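Local coordinates for protein heat shock protease HtrA (Thermotoga maritima, PDB 1L1J) that probably cleaves proteins as an ATP-independent serine endopeptidase of the heat-shock response, the chain here being its trypsin-like protease domain, at residues C13-T25 / V75-L87. Residues are numbered along the deposited sequence; the frame is centred on the assembly and turned at random.
Sequences CAPAVVKIDVVKT and VVGGADNITVTML
Ile20 reaches with its CG2 methyl over Val76 of the short helix 73-76, its CG2 lying 3.5 Å from Val76 CG2. The contact lies in the N-terminal antiparallel beta-barrel of the chymotrypsin-like fold. The two side chains cross at about a right angle. Ile82 and Val75 pack against the same methyl, and Ile20 and Val76 both rest on Thr71 of strand 68-72. Putting CG2 anti to the backbone N (CG1 at chi1 -59°) turns this branch to the helix. Here strand 17-23 lies between strands 83-85 and 54-64. Helix 73-76 also carries His74, predicted to belong to the Ser-His-Asp triad, and the side chain of Val75 comes within about 5 Å (nearest atoms) of that of Ser183, predicted to be the nucleophile.

Strand 83-85 runs antiparallel to strand 17-23. Lys19 with Thr85 and Asp21 with Thr83 are hydrogen-bonded pairs, and Ile20 with Val84 is the non-hydrogen-bonded pair between them. Lys19 N gives a nearly straight bond to Thr85 O (3.0 Å, 168°), while the return bond from Thr85 N is weak. Asp21 N donates to Thr83 O at 2.9 Å, and Thr83 N to Asp21 O at 2.8 Å.

On the face opposite Ile20, the extended chain of Lys19 lies alongside Thr85, with CD 3.4 Å from Thr85 OG1. It leads NZ to a long salt bridge with Asp21 OD2. The Asp21 carboxylate crosses Thr83, OD2 approaching Thr83 CB. At the 3-10 end of the contact, Leu87 CD1 packs 3.8 Å from Ala14 CB.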
loop_
_atom_site.group_PDB
_atom_site.type_symbol
_atom_site.label_atom_id
_atom_site.label_comp_id
_atom_site.label_asym_id
_atom_site.label_seq_id
_atom_site.Cartn_x
_atom_site.Cartn_y
_atom_site.Cartn_z
ATOM N N CYS A 13 -8.602 -6.601 -9.454
ATOM C CA CYS A 13 -7.409 -6.481 -8.629
ATOM C C CYS A 13 -7.600 -6.617 -7.126
ATOM O O CYS A 13 -6.629 -6.799 -6.386
ATOM C CB CYS A 13 -6.721 -5.162 -8.943
ATOM S SG CYS A 13 -6.554 -4.874 -10.720
ATOM N N ALA A 14 -8.839 -6.546 -6.668
ATOM C CA ALA A 14 -9.116 -6.657 -5.237
ATOM C C ALA A 14 -8.580 -7.931 -4.560
ATOM O O ALA A 14 -7.935 -7.867 -3.511
ATOM C CB ALA A 14 -10.619 -6.543 -5.001
ATOM N N PRO A 15 -8.828 -9.106 -5.159
ATOM C CA PRO A 15 -8.357 -10.352 -4.560
ATOM C C PRO A 15 -6.849 -10.474 -4.381
ATOM O O PRO A 15 -6.375 -11.444 -3.799
ATOM C CB PRO A 15 -8.932 -11.407 -5.492
ATOM C CG PRO A 15 -8.848 -10.748 -6.800
ATOM C CD PRO A 15 -9.368 -9.358 -6.506
ATOM N N ALA A 16 -6.094 -9.490 -4.858
ATOM C CA ALA A 16 -4.638 -9.529 -4.719
ATOM C C ALA A 16 -4.138 -8.470 -3.729
ATOM O O ALA A 16 -2.926 -8.366 -3.470
ATOM C CB ALA A 16 -3.973 -9.326 -6.083
ATOM N N VAL A 17 -5.073 -7.687 -3.176
ATOM C CA VAL A 17 -4.729 -6.632 -2.212
ATOM C C VAL A 17 -4.883 -7.181 -0.794
ATOM O O VAL A 17 -5.971 -7.560 -0.386
ATOM C CB VAL A 17 -5.633 -5.399 -2.400
ATOM C CG1 VAL A 17 -5.074 -4.229 -1.620
ATOM C CG2 VAL A 17 -5.741 -5.053 -3.878
ATOM N N VAL A 18 -3.788 -7.206 -0.044
ATOM C CA VAL A 18 -3.796 -7.775 1.296
ATOM C C VAL A 18 -3.693 -6.795 2.445
ATOM O O VAL A 18 -3.442 -5.612 2.256
ATOM C CB VAL A 18 -2.635 -8.773 1.475
ATOM C CG1 VAL A 18 -2.562 -9.721 0.301
ATOM C CG2 VAL A 18 -1.327 -8.013 1.626
ATOM N N LYS A 19 -3.871 -7.338 3.644
ATOM C CA LYS A 19 -3.797 -6.610 4.906
ATOM C C LYS A 19 -2.441 -6.951 5.543
ATOM O O LYS A 19 -1.854 -7.988 5.241
ATOM C CB LYS A 19 -4.936 -7.077 5.828
ATOM C CG LYS A 19 -4.730 -6.795 7.315
ATOM C CD LYS A 19 -5.718 -7.580 8.176
ATOM C CE LYS A 19 -5.426 -7.391 9.675
ATOM N NZ LYS A 19 -6.220 -8.300 10.564
ATOM N N ILE A 20 -1.939 -6.091 6.418
ATOM C CA ILE A 20 -0.668 -6.364 7.062
ATOM C C ILE A 20 -0.683 -5.888 8.512
ATOM O O ILE A 20 -0.544 -4.695 8.796
ATOM C CB ILE A 20 0.494 -5.698 6.295
ATOM C CG1 ILE A 20 0.528 -6.232 4.862
ATOM C CG2 ILE A 20 1.814 -5.992 6.991
ATOM C CD1 ILE A 20 1.636 -5.681 4.021
ATOM N N ASP A 21 -0.875 -6.839 9.425
ATOM C CA ASP A 21 -0.923 -6.550 10.853
ATOM C C ASP A 21 0.304 -7.115 11.554
ATOM O O ASP A 21 0.678 -8.267 11.344
ATOM C CB ASP A 21 -2.223 -7.105 11.476
ATOM C CG ASP A 21 -2.552 -8.533 11.020
ATOM O OD1 ASP A 21 -2.520 -8.808 9.800
ATOM O OD2 ASP A 21 -2.872 -9.382 11.884
ATOM N N VAL A 22 0.927 -6.276 12.376
ATOM C CA VAL A 22 2.137 -6.625 13.117
ATOM C C VAL A 22 1.930 -6.414 14.620
ATOM O O VAL A 22 1.728 -5.283 15.071
ATOM C CB VAL A 22 3.316 -5.746 12.631
ATOM C CG1 VAL A 22 4.563 -6.005 13.471
ATOM C CG2 VAL A 22 3.580 -6.023 11.163
ATOM N N VAL A 23 1.988 -7.502 15.390
ATOM C CA VAL A 23 1.790 -7.432 16.840
ATOM C C VAL A 23 2.876 -6.617 17.555
ATOM O O VAL A 23 3.972 -6.417 17.020
ATOM C CB VAL A 23 1.727 -8.848 17.465
ATOM C CG1 VAL A 23 1.518 -8.752 18.976
ATOM C CG2 VAL A 23 0.596 -9.640 16.833
ATOM N N LYS A 24 2.572 -6.146 18.762
ATOM C CA LYS A 24 3.538 -5.354 19.510
ATOM C C LYS A 24 4.510 -6.217 20.315
ATOM O O LYS A 24 4.351 -7.440 20.397
ATOM C CB LYS A 24 2.828 -4.374 20.445
ATOM C CG LYS A 24 3.740 -3.261 20.929
ATOM C CD LYS A 24 3.102 -2.474 22.046
ATOM C CE LYS A 24 2.806 -3.369 23.260
ATOM N NZ LYS A 24 4.029 -3.939 23.913
ATOM N N THR A 25 5.513 -5.561 20.899
ATOM C CA THR A 25 6.551 -6.207 21.697
ATOM C C THR A 25 7.460 -7.041 20.795
ATOM O O THR A 25 7.020 -7.397 19.676
ATOM C CB THR A 25 5.955 -7.145 22.781
ATOM O OG1 THR A 25 4.852 -6.499 23.429
ATOM C CG2 THR A 25 7.018 -7.494 23.832
ATOM N N VAL A 75 4.995 0.689 7.056
ATOM C CA VAL A 75 3.990 -0.263 7.493
ATOM C C VAL A 75 4.726 -1.414 8.166
ATOM O O VAL A 75 4.796 -1.464 9.389
ATOM C CB VAL A 75 3.123 -0.759 6.294
ATOM C CG1 VAL A 75 2.208 -1.900 6.717
ATOM C CG2 VAL A 75 2.282 0.399 5.771
ATOM N N VAL A 76 5.300 -2.313 7.366
ATOM C CA VAL A 76 6.041 -3.466 7.878
ATOM C C VAL A 76 7.326 -3.058 8.593
ATOM O O VAL A 76 7.596 -3.513 9.701
ATOM C CB VAL A 76 6.394 -4.449 6.742
ATOM C CG1 VAL A 76 7.410 -5.468 7.226
ATOM C CG2 VAL A 76 5.136 -5.161 6.266
ATOM N N GLY A 77 8.117 -2.205 7.956
ATOM C CA GLY A 77 9.363 -1.758 8.562
ATOM C C GLY A 77 10.189 -2.897 9.128
ATOM O O GLY A 77 10.051 -4.047 8.699
ATOM N N GLY A 78 11.060 -2.590 10.082
ATOM C CA GLY A 78 11.861 -3.641 10.682
ATOM C C GLY A 78 10.936 -4.495 11.530
ATOM O O GLY A 78 10.767 -4.231 12.726
ATOM N N ALA A 79 10.336 -5.521 10.923
ATOM C CA ALA A 79 9.397 -6.378 11.647
ATOM C C ALA A 79 9.798 -7.838 11.825
ATOM O O ALA A 79 10.405 -8.458 10.950
ATOM C CB ALA A 79 8.021 -6.302 10.994
ATOM N N ASP A 80 9.421 -8.369 12.981
ATOM C CA ASP A 80 9.699 -9.744 13.375
ATOM C C ASP A 80 8.415 -10.557 13.244
ATOM O O ASP A 80 8.416 -11.687 12.744
ATOM C CB ASP A 80 10.161 -9.761 14.837
ATOM C CG ASP A 80 9.153 -9.080 15.782
ATOM O OD1 ASP A 80 8.087 -9.672 16.071
ATOM O OD2 ASP A 80 9.423 -7.943 16.229
ATOM N N ASN A 81 7.325 -9.949 13.703
ATOM C CA ASN A 81 6.002 -10.551 13.694
ATOM C C ASN A 81 5.146 -9.885 12.619
ATOM O O ASN A 81 4.560 -8.829 12.852
ATOM C CB ASN A 81 5.358 -10.367 15.073
ATOM C CG ASN A 81 3.957 -10.938 15.148
ATOM O OD1 ASN A 81 3.762 -12.157 15.140
ATOM N ND2 ASN A 81 2.969 -10.055 15.213
ATOM N N ILE A 82 5.074 -10.506 11.446
ATOM C CA ILE A 82 4.297 -9.953 10.346
ATOM C C ILE A 82 3.159 -10.874 9.945
ATOM O O ILE A 82 3.392 -12.017 9.555
ATOM C CB ILE A 82 5.180 -9.732 9.114
ATOM C CG1 ILE A 82 6.428 -8.947 9.510
ATOM C CG2 ILE A 82 4.392 -8.998 8.037
ATOM C CD1 ILE A 82 7.445 -8.830 8.400
ATOM N N THR A 83 1.931 -10.367 10.017
ATOM C CA THR A 83 0.751 -11.155 9.661
ATOM C C THR A 83 0.069 -10.615 8.392
ATOM O O THR A 83 -0.237 -9.426 8.291
ATOM C CB THR A 83 -0.286 -11.172 10.830
ATOM O OG1 THR A 83 0.378 -11.482 12.066
ATOM C CG2 THR A 83 -1.377 -12.221 10.568
ATOM N N VAL A 84 -0.162 -11.499 7.425
ATOM C CA VAL A 84 -0.808 -11.112 6.178
ATOM C C VAL A 84 -2.178 -11.761 6.038
ATOM O O VAL A 84 -2.304 -12.983 6.111
ATOM C CB VAL A 84 0.059 -11.497 4.958
ATOM C CG1 VAL A 84 -0.792 -11.547 3.691
ATOM C CG2 VAL A 84 1.164 -10.478 4.788
ATOM N N THR A 85 -3.204 -10.943 5.832
ATOM C CA THR A 85 -4.557 -11.468 5.680
ATOM C C THR A 85 -5.068 -11.203 4.249
ATOM O O THR A 85 -4.856 -10.121 3.695
ATOM C CB THR A 85 -5.512 -10.829 6.724
ATOM O OG1 THR A 85 -4.902 -10.867 8.024
ATOM C CG2 THR A 85 -6.832 -11.587 6.766
ATOM N N MET A 86 -5.732 -12.191 3.653
ATOM C CA MET A 86 -6.238 -12.054 2.290
ATOM C C MET A 86 -7.753 -11.919 2.164
ATOM O O MET A 86 -8.503 -12.141 3.117
ATOM C CB MET A 86 -5.777 -13.236 1.431
ATOM C CG MET A 86 -4.462 -13.024 0.694
ATOM S SD MET A 86 -4.061 -14.424 -0.384
ATOM C CE MET A 86 -4.958 -14.051 -1.912
ATOM N N LEU A 87 -8.191 -11.559 0.963
ATOM C CA LEU A 87 -9.604 -11.375 0.694
ATOM C C LEU A 87 -10.408 -12.648 0.857
ATOM O O LEU A 87 -11.553 -12.592 1.307
ATOM C CB LEU A 87 -9.825 -10.825 -0.720
ATOM C CG LEU A 87 -10.303 -9.375 -0.841
ATOM C CD1 LEU A 87 -10.737 -9.128 -2.271
ATOM C CD2 LEU A 87 -11.462 -9.107 0.108
#